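Local coordinates for protein FkbI (Streptomyces hygroscopicus, PDB 1R2J) that binds FAD and probably acts as an acyl-ACP dehydrogenase in making the methoxymalonyl extender unit of the polyketide immunosuppressant FK520, at residues R226-A230 and T300-K304; G79-T84 and A220-G225; L7-L11 and R32-L38. The contacts are given in a common frame with arbitrary orientation. Numbering follows the deposited sequence.

How the contacts relate
The three contacts show how the helical parts of an acyl-CoA dehydrogenase fold are tied together at different depths. Along the chain, contact 3 closes first, within the N-terminal helical region. Contact 2 follows, joining helix 69-88 of that region to the start of helix 219-248 across the intervening, strand-rich middle part. Contact 1 opens at the very next residue of helix 219-248 and pairs it with helix 297-322. Contacts 1 and 2, centres about 12 Å apart, touch where Thr300 CG2 lies 3.5 Å from Ala223 O. Helix 219-248 thus links N-terminal helices to helix 297-322 beside the flavin, whereas contact 3, centred about 23 Å from contact 1 and about 20 Å from contact 2, is packing away from it.

Contact 1 of 3, residues R226-A230 and T300-K304; sequences RKSVA and TILAK
Two helical segments, 226-230 and 300-304, run in nearly the same direction, their axes 8.1 Å apart at closest approach and crossing at 32°. Lys227 faces Thr300 (CA to CA 5.7 Å), and the helices close in until Ala230 CA is 4.1 Å from Lys304 CA. Arg226 comes first: its CB lies 3.6 Å from Thr300 CG2, its O 3.4 Å from Lys304 CB, and its long m, t, t side chain carries NH1 to 3.9 Å from Ile301 CG1. Lys227 touches Thr300 CG2 with its N (3.7 Å) and CB (4.2 Å), while its side chain leads away to Glu42 and Ser54. Val229, with CG1 4.1 Å from Lys304 CG, covers the lysine stem. At Ala230, CB reaches Ala303 CB at 3.9 Å and Lys304 N at 3.6 Å; two small residues here permit the close backbone approach. This is helix packing inside the C-terminal bundle, with the side chain of Val229 about 8 Å from the FAD. No hydrogen bond crosses between the segments. Instead, Lys304 packs through its stem and sends NZ to the carbonyls of Met343 and Gly348, whereas Arg226 also packs its guanidinium near Ile301 while NE bonds to Glu347 O.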
# COMPACT_ATOMS: atom_id res chain seq x y z
N ARG A 226 -1.96 -4.02 4.94
CA ARG A 226 -2.90 -5.06 4.57
C ARG A 226 -4.27 -4.39 4.57
O ARG A 226 -5.09 -4.63 3.68
CB ARG A 226 -2.88 -6.22 5.57
CG ARG A 226 -1.81 -7.24 5.24
CD ARG A 226 -1.67 -8.35 6.26
NE ARG A 226 -0.50 -9.15 5.93
CZ ARG A 226 0.15 -9.93 6.78
NH1 ARG A 226 -0.25 -10.02 8.04
NH2 ARG A 226 1.21 -10.62 6.36
N LYS A 227 -4.51 -3.53 5.56
CA LYS A 227 -5.77 -2.81 5.66
C LYS A 227 -5.89 -1.80 4.52
O LYS A 227 -6.95 -1.65 3.91
CB LYS A 227 -5.87 -2.08 7.00
CG LYS A 227 -7.11 -1.20 7.15
CD LYS A 227 -7.21 -0.58 8.55
CE LYS A 227 -6.20 0.55 8.74
NZ LYS A 227 -6.26 1.10 10.13
N SER A 228 -4.78 -1.12 4.25
CA SER A 228 -4.73 -0.12 3.20
C SER A 228 -4.85 -0.75 1.82
O SER A 228 -5.57 -0.24 0.97
CB SER A 228 -3.43 0.68 3.31
OG SER A 228 -3.47 1.82 2.47
N VAL A 229 -4.14 -1.85 1.60
CA VAL A 229 -4.21 -2.52 0.32
C VAL A 229 -5.63 -3.03 0.09
O VAL A 229 -6.14 -2.96 -1.03
CB VAL A 229 -3.23 -3.71 0.23
CG1 VAL A 229 -3.59 -4.61 -0.97
CG2 VAL A 229 -1.80 -3.20 0.09
N ALA A 230 -6.26 -3.53 1.14
CA ALA A 230 -7.63 -4.04 1.03
C ALA A 230 -8.57 -2.93 0.54
O ALA A 230 -9.37 -3.14 -0.37
CB ALA A 230 -8.09 -4.60 2.38
N THR A 300 -8.24 -8.47 9.17
CA THR A 300 -7.47 -7.64 8.26
C THR A 300 -6.82 -8.51 7.18
O THR A 300 -6.80 -8.13 6.01
CB THR A 300 -6.39 -6.84 9.02
OG1 THR A 300 -7.02 -5.88 9.88
CG2 THR A 300 -5.47 -6.12 8.04
N ILE A 301 -6.28 -9.66 7.57
CA ILE A 301 -5.67 -10.57 6.60
C ILE A 301 -6.79 -10.99 5.63
O ILE A 301 -6.60 -11.05 4.41
CB ILE A 301 -5.11 -11.84 7.28
CG1 ILE A 301 -3.88 -11.49 8.13
CG2 ILE A 301 -4.76 -12.89 6.23
CD1 ILE A 301 -3.47 -12.59 9.12
N LEU A 302 -7.95 -11.28 6.20
CA LEU A 302 -9.10 -11.69 5.43
C LEU A 302 -9.51 -10.62 4.42
O LEU A 302 -9.76 -10.92 3.25
CB LEU A 302 -10.27 -11.99 6.38
CG LEU A 302 -11.61 -12.31 5.74
CD1 LEU A 302 -11.51 -13.61 5.00
CD2 LEU A 302 -12.67 -12.40 6.82
N ALA A 303 -9.57 -9.37 4.87
CA ALA A 303 -9.96 -8.26 3.99
C ALA A 303 -9.00 -8.07 2.83
O ALA A 303 -9.43 -7.90 1.68
CB ALA A 303 -10.06 -6.98 4.79
N LYS A 304 -7.71 -8.08 3.12
CA LYS A 304 -6.72 -7.90 2.08
C LYS A 304 -6.83 -9.04 1.08
O LYS A 304 -6.87 -8.81 -0.13
CB LYS A 304 -5.31 -7.86 2.69
CG LYS A 304 -4.20 -7.63 1.68
CD LYS A 304 -3.67 -8.93 1.11
CE LYS A 304 -2.91 -8.69 -0.20
NZ LYS A 304 -2.68 -9.96 -0.95

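Contact 2 of 3, residues G79-T84 and A220-G225; sequences GMAAWT and ASLAYG
A short relay of hydrogen bonds secures this interface. Ser221 OG (chi1 t) donates to Thr84 OG1 at 2.8 Å, and Thr84 OG1 (chi1 m) donates in turn to Met80 O at 2.7 Å, one turn back in its own helix. Alongside, the indole Trp83 NE1 donates to Ala220 O at 2.7 Å with an N-H...O angle of 141°. The two segments run roughly antiparallel, at 145°, with axes 8.5 Å apart; Met80 CA is 5.4 Å from Tyr224 CA, and Thr84 CA is 5.1 Å from Ser221 CA. Residues 79-84 are regularly helical, whereas Tyr224 (-86/147) and Gly225 (106/-57) leave helical values, the second a conformation that calls for glycine. Tyr224 (chi1 t) lays one ring face over Gly79, whose C is 3.3 Å from Tyr224 CE1; a CB on Gly79 would collide with the tyrosine hydroxyl. Met80 adds CB at 4.1 Å from Tyr224 CD1 and CG at 3.1 Å from Ser221 OG, and Trp83 CD1 meets Tyr224 CB at 3.5 Å. The Trp83 five-membered ring and the Tyr224 ring are near parallel (27°) but slid apart, with centroids 5.8 Å distant. Met80 continues onto Val109 and Phe111, both FAD-binding residues, and its side chain lies about 5 Å from the FAD, so this antiparallel helix pair backs the flavin site where the N-terminal and C-terminal helical regions of the acyl-CoA dehydrogenase fold meet.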
# COMPACT_ATOMS: atom_id res chain seq x y z
N GLY A 79 1.21 5.78 5.21
CA GLY A 79 0.42 5.34 6.34
C GLY A 79 1.06 4.23 7.14
O GLY A 79 0.94 4.20 8.37
N MET A 80 1.72 3.31 6.45
CA MET A 80 2.36 2.19 7.10
C MET A 80 3.56 2.67 7.92
O MET A 80 3.79 2.20 9.03
CB MET A 80 2.82 1.15 6.07
CG MET A 80 3.41 -0.12 6.70
SD MET A 80 3.29 -1.60 5.65
CE MET A 80 4.56 -1.29 4.46
N ALA A 81 4.31 3.61 7.36
CA ALA A 81 5.47 4.16 8.06
C ALA A 81 5.02 4.88 9.32
O ALA A 81 5.61 4.70 10.39
CB ALA A 81 6.22 5.12 7.16
N ALA A 82 3.98 5.70 9.19
CA ALA A 82 3.44 6.47 10.31
C ALA A 82 2.97 5.55 11.42
O ALA A 82 3.25 5.77 12.59
CB ALA A 82 2.29 7.36 9.83
N TRP A 83 2.23 4.51 11.02
CA TRP A 83 1.70 3.52 11.96
C TRP A 83 2.83 2.80 12.67
O TRP A 83 2.80 2.62 13.89
CB TRP A 83 0.83 2.51 11.21
CG TRP A 83 0.45 1.32 12.04
CD1 TRP A 83 0.89 0.04 11.88
CD2 TRP A 83 -0.43 1.31 13.17
NE1 TRP A 83 0.33 -0.77 12.85
CE2 TRP A 83 -0.48 -0.01 13.65
CE3 TRP A 83 -1.18 2.30 13.82
CZ2 TRP A 83 -1.25 -0.39 14.75
CZ3 TRP A 83 -1.95 1.93 14.92
CH2 TRP A 83 -1.98 0.60 15.37
N THR A 84 3.83 2.38 11.91
CA THR A 84 4.98 1.68 12.47
C THR A 84 5.68 2.51 13.55
O THR A 84 6.06 1.99 14.60
CB THR A 84 6.00 1.33 11.36
OG1 THR A 84 5.37 0.50 10.38
CG2 THR A 84 7.20 0.60 11.94
N ALA A 220 3.28 -5.98 13.04
CA ALA A 220 2.64 -4.77 13.52
C ALA A 220 2.51 -3.79 12.35
O ALA A 220 1.48 -3.14 12.20
CB ALA A 220 3.47 -4.14 14.63
N SER A 221 3.55 -3.71 11.54
CA SER A 221 3.56 -2.81 10.39
C SER A 221 2.69 -3.34 9.25
O SER A 221 2.05 -2.56 8.54
CB SER A 221 4.99 -2.61 9.90
OG SER A 221 5.02 -1.78 8.75
N LEU A 222 2.67 -4.66 9.07
CA LEU A 222 1.88 -5.28 8.01
C LEU A 222 0.39 -5.16 8.27
O LEU A 222 -0.40 -5.21 7.33
CB LEU A 222 2.26 -6.75 7.84
CG LEU A 222 3.51 -7.05 7.01
CD1 LEU A 222 3.72 -8.56 6.93
CD2 LEU A 222 3.35 -6.47 5.61
N ALA A 223 0.00 -5.01 9.53
CA ALA A 223 -1.41 -4.86 9.88
C ALA A 223 -1.91 -3.67 9.06
O ALA A 223 -2.96 -3.74 8.43
CB ALA A 223 -1.57 -4.58 11.37
N TYR A 224 -1.14 -2.58 9.07
CA TYR A 224 -1.50 -1.43 8.27
C TYR A 224 -0.84 -1.85 6.97
O TYR A 224 0.19 -2.51 6.98
CB TYR A 224 -0.86 -0.15 8.81
CG TYR A 224 -1.45 1.11 8.21
CD1 TYR A 224 -1.17 1.48 6.89
CD2 TYR A 224 -2.33 1.91 8.94
CE1 TYR A 224 -1.75 2.62 6.32
CE2 TYR A 224 -2.92 3.05 8.37
CZ TYR A 224 -2.62 3.39 7.07
OH TYR A 224 -3.21 4.49 6.49
N GLY A 225 -1.41 -1.48 5.84
CA GLY A 225 -0.80 -1.92 4.60
C GLY A 225 -1.74 -3.01 4.12
O GLY A 225 -2.26 -2.92 3.01

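Contact 3 of 3, residues L7-L11 and R32-L38; sequences LLTDL and RLGADGL
Residues 7-11 form part of helix 5-12, while 32-38 carry the last turn of helix 27-35 into its exit. That exit is a Schellman motif: Gly37 takes positive phi (85/-3), Gly37 N bonds to Gly34 O at 3.0 Å, and a weak bond runs from Leu38 N to Leu33 O, also 3.0 Å; a CB at Gly37 would jam against the preceding carbonyl oxygen. Leu38 then becomes extended (-77/166) and its CA-to-CB bond points toward the first helix. The backbones stay well apart, the nearest CA pair being Leu8 and Leu33 at 9.2 Å, so leucine side chains bridge the gap. Leu11 CD2 packs at 3.4 Å on Leu33 CD1, and Leu8 CD1 lies 4.2 Å from Leu33 CD2. Leu38 CD1 touches both Leu7 CD2 (4.1 Å) and Leu8 CD2 (4.2 Å). At the exposed edge of the leucine cluster, Arg32 rests its guanidinium against the leucines, NH1 4.0 Å from Leu7 CD2 and NH2 4.3 Å from Leu11 CD1, while NH1 also makes a 2.9 Å salt bridge to Asp36 OD2, one turn further on. Toward the protein interior, Leu8 and Leu38 pack on Phe60 of helix 54-67, and Leu8 and Leu33 on Leu71 of helix 69-88. Away from the flavin, this is leucine-rich helix packing within the N-terminal helical domain of an acyl-CoA dehydrogenase, with a Schellman turn aiming Leu38 at the first helix.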
# COMPACT_ATOMS: atom_id res chain seq x y z
N LEU A 7 -11.50 16.54 -3.99
CA LEU A 7 -10.20 17.17 -4.16
C LEU A 7 -9.24 16.27 -4.94
O LEU A 7 -8.53 16.75 -5.83
CB LEU A 7 -9.59 17.50 -2.80
CG LEU A 7 -8.13 17.98 -2.80
CD1 LEU A 7 -8.06 19.37 -3.39
CD2 LEU A 7 -7.58 18.00 -1.37
N LEU A 8 -9.22 14.98 -4.60
CA LEU A 8 -8.34 13.99 -5.22
C LEU A 8 -8.81 13.67 -6.62
O LEU A 8 -8.01 13.32 -7.50
CB LEU A 8 -8.33 12.69 -4.42
CG LEU A 8 -7.13 12.58 -3.50
CD1 LEU A 8 -5.84 12.54 -4.33
CD2 LEU A 8 -7.14 13.76 -2.56
N THR A 9 -10.12 13.77 -6.83
CA THR A 9 -10.63 13.50 -8.16
C THR A 9 -10.06 14.60 -9.00
O THR A 9 -9.77 14.39 -10.19
CB THR A 9 -12.15 13.71 -8.38
OG1 THR A 9 -12.47 15.10 -8.27
CG2 THR A 9 -12.94 12.86 -7.43
N ASP A 10 -9.94 15.82 -8.47
CA ASP A 10 -9.40 16.72 -9.45
C ASP A 10 -7.92 16.99 -9.53
O ASP A 10 -7.41 17.50 -10.53
CB ASP A 10 -10.24 18.01 -9.72
CG ASP A 10 -11.73 17.94 -9.39
OD1 ASP A 10 -12.21 18.67 -8.52
OD2 ASP A 10 -12.41 17.15 -10.08
N LEU A 11 -7.26 16.59 -8.45
CA LEU A 11 -5.84 16.61 -8.28
C LEU A 11 -5.50 15.58 -9.38
O LEU A 11 -4.89 15.91 -10.39
CB LEU A 11 -5.44 16.11 -6.89
CG LEU A 11 -4.99 17.25 -5.97
CD1 LEU A 11 -5.99 18.37 -6.04
CD2 LEU A 11 -4.83 16.76 -4.54
N ARG A 32 2.38 17.98 -1.26
CA ARG A 32 1.15 18.74 -1.04
C ARG A 32 0.15 17.90 -0.24
O ARG A 32 -0.43 18.37 0.75
CB ARG A 32 0.56 19.12 -2.40
CG ARG A 32 -0.39 20.31 -2.39
CD ARG A 32 -1.83 19.94 -2.09
NE ARG A 32 -2.74 20.69 -2.95
CZ ARG A 32 -4.01 20.96 -2.66
NH1 ARG A 32 -4.53 20.54 -1.51
NH2 ARG A 32 -4.76 21.64 -3.52
N LEU A 33 -0.07 16.67 -0.67
CA LEU A 33 -0.99 15.76 0.02
C LEU A 33 -0.43 15.37 1.38
O LEU A 33 -1.18 15.24 2.35
CB LEU A 33 -1.21 14.50 -0.82
CG LEU A 33 -2.20 14.51 -1.99
CD1 LEU A 33 -2.08 15.78 -2.79
CD2 LEU A 33 -1.92 13.30 -2.88
N GLY A 34 0.88 15.19 1.46
CA GLY A 34 1.50 14.82 2.72
C GLY A 34 1.31 15.92 3.75
O GLY A 34 0.95 15.66 4.90
N ALA A 35 1.55 17.16 3.32
CA ALA A 35 1.40 18.32 4.18
C ALA A 35 -0.06 18.53 4.58
O ALA A 35 -0.33 19.13 5.61
CB ALA A 35 1.95 19.57 3.48
N ASP A 36 -0.99 18.05 3.76
CA ASP A 36 -2.41 18.19 4.08
C ASP A 36 -2.85 17.09 5.05
O ASP A 36 -3.99 17.08 5.49
CB ASP A 36 -3.30 18.10 2.83
CG ASP A 36 -3.16 19.30 1.91
OD1 ASP A 36 -2.89 20.42 2.41
OD2 ASP A 36 -3.35 19.13 0.69
N GLY A 37 -1.94 16.17 5.37
CA GLY A 37 -2.28 15.09 6.28
C GLY A 37 -2.94 13.90 5.58
O GLY A 37 -3.26 12.89 6.20
N LEU A 38 -3.16 14.03 4.27
CA LEU A 38 -3.76 12.95 3.52
C LEU A 38 -2.62 11.96 3.32
O LEU A 38 -1.47 12.32 3.55
CB LEU A 38 -4.29 13.47 2.18
CG LEU A 38 -5.21 14.69 2.29
CD1 LEU A 38 -5.40 15.32 0.92
CD2 LEU A 38 -6.55 14.29 2.91